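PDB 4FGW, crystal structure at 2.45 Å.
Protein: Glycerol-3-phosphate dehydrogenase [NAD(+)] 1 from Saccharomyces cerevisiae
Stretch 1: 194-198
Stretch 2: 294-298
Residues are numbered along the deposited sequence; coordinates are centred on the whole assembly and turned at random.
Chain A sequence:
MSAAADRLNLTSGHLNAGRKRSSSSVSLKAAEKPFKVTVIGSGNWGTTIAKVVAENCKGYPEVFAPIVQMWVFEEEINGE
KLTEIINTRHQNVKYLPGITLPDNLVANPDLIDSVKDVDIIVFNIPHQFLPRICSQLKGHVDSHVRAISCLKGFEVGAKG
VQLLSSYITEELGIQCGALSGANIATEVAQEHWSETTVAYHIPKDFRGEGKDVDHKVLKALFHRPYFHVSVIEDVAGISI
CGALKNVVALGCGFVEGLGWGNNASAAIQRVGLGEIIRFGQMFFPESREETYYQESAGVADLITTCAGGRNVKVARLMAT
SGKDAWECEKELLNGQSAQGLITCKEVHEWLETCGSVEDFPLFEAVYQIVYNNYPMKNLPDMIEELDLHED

Stretch 1 194-198: SETTV
Stretch 2 (294-298) QESAG

How does stretch 2 approach the strand 194-198? Gln-294, at phi/psi -96/-25, ends a helix and touches nothing across the gap. Glu-295 breaks away at -105/155, its CA-to-CB bond sideways to the strand and its side chain folded back (chi1 -50°, chi2 -59°, chi3 -27°). Its CB lies 3.5 Å from Thr-197 OG1, and a water links Glu-295 OE1, Thr-197 OG1 and Ser-296 N, each 2.8 Å from the water oxygen.

What does Ser-296 contribute? Its CA is 5.5 Å from the CA of Thr-196, and at -56/-42 its CB points toward the strand. With chi1 t, Ser-296 OG comes 3.4 Å from Glu-195 O, at best a weak hydrogen bond. A second water, 2.7 Å from Ser-296 OG and 2.9 Å from Glu-195 OE2, extends the link to the extended side chain of Glu-195 (-129/167; chi1 m, chi2 t, chi3 132°).

What fixes Ala-297? At -59/-32, Ala-297 N donates to Thr-197 OG1 at 3.0 Å and 156°, the firmest direct bond here. The CA-to-CB bond of Thr-197 (-106/139, chi1 -37°) points toward stretch 2 and that of Thr-196 (-150/155, chi1 t) away. The small methyl suits the close fit: Ala-297 CB is 3.5 Å from Thr-197 OG1. Gly-298 does not touch the strand; its N bonds weakly to Glu-295 O at 3.0 Å, within stretch 2.

What is buried? Both sides together bury 212 Å², Thr-197 (77 Å²) and Ser-296 (59 Å²) being covered most; their hydroxyls suit this buried site because they can hydrogen-bond there.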

# COMPACT_ATOMS: atom_id res chain seq x y z
N SER A 194 -8.86 -3.51 13.82
CA SER A 194 -8.05 -4.02 12.72
C SER A 194 -8.97 -4.88 11.84
O SER A 194 -10.17 -4.99 12.10
CB SER A 194 -6.85 -4.83 13.22
OG SER A 194 -7.21 -5.98 13.96
N GLU A 195 -8.40 -5.45 10.76
CA GLU A 195 -9.14 -6.28 9.82
C GLU A 195 -8.44 -7.61 9.61
O GLU A 195 -7.26 -7.77 9.94
CB GLU A 195 -9.26 -5.57 8.46
CG GLU A 195 -9.98 -4.23 8.46
CD GLU A 195 -10.11 -3.62 7.08
OE1 GLU A 195 -11.22 -3.18 6.72
OE2 GLU A 195 -9.10 -3.60 6.34
N THR A 196 -9.17 -8.54 8.98
CA THR A 196 -8.65 -9.83 8.53
C THR A 196 -9.42 -10.31 7.31
O THR A 196 -10.59 -9.96 7.12
CB THR A 196 -8.55 -10.89 9.65
OG1 THR A 196 -7.49 -11.78 9.31
CG2 THR A 196 -9.84 -11.70 9.85
N THR A 197 -8.75 -11.15 6.51
CA THR A 197 -9.35 -11.84 5.38
C THR A 197 -9.49 -13.30 5.83
O THR A 197 -8.60 -13.83 6.51
CB THR A 197 -8.47 -11.79 4.13
OG1 THR A 197 -7.80 -10.53 4.02
CG2 THR A 197 -9.25 -12.09 2.87
N VAL A 198 -10.63 -13.90 5.48
CA VAL A 198 -10.92 -15.31 5.67
C VAL A 198 -11.15 -15.85 4.26
O VAL A 198 -12.00 -15.33 3.53
CB VAL A 198 -12.11 -15.62 6.63
CG1 VAL A 198 -12.34 -17.13 6.74
CG2 VAL A 198 -11.86 -15.03 8.02
N GLN A 294 -6.97 -5.90 -2.94
CA GLN A 294 -8.27 -5.63 -2.32
C GLN A 294 -8.37 -6.09 -0.87
O GLN A 294 -9.22 -5.57 -0.14
CB GLN A 294 -9.41 -6.30 -3.09
CG GLN A 294 -9.64 -5.78 -4.51
CD GLN A 294 -10.85 -6.38 -5.19
OE1 GLN A 294 -11.36 -5.83 -6.17
NE2 GLN A 294 -11.35 -7.52 -4.71
N GLU A 295 -7.57 -7.10 -0.47
CA GLU A 295 -7.70 -7.71 0.86
C GLU A 295 -6.64 -7.35 1.89
O GLU A 295 -5.51 -6.98 1.54
CB GLU A 295 -7.88 -9.25 0.74
CG GLU A 295 -8.96 -9.71 -0.23
CD GLU A 295 -10.38 -9.24 0.02
OE1 GLU A 295 -10.72 -8.97 1.20
OE2 GLU A 295 -11.17 -9.17 -0.94
N SER A 296 -7.03 -7.47 3.18
CA SER A 296 -6.18 -7.22 4.34
C SER A 296 -4.92 -8.08 4.29
O SER A 296 -3.83 -7.59 4.56
CB SER A 296 -6.95 -7.48 5.64
OG SER A 296 -6.17 -7.13 6.77
N ALA A 297 -5.08 -9.35 3.90
CA ALA A 297 -4.02 -10.33 3.76
C ALA A 297 -2.95 -9.88 2.75
O ALA A 297 -1.78 -10.19 2.95
CB ALA A 297 -4.60 -11.65 3.32
N GLY A 298 -3.37 -9.13 1.73
CA GLY A 298 -2.51 -8.61 0.69
C GLY A 298 -1.85 -7.30 1.05
O GLY A 298 -1.02 -7.25 1.96
O HOH W 1 -6.43 -4.46 6.99
O HOH W 2 -9.65 -8.41 3.68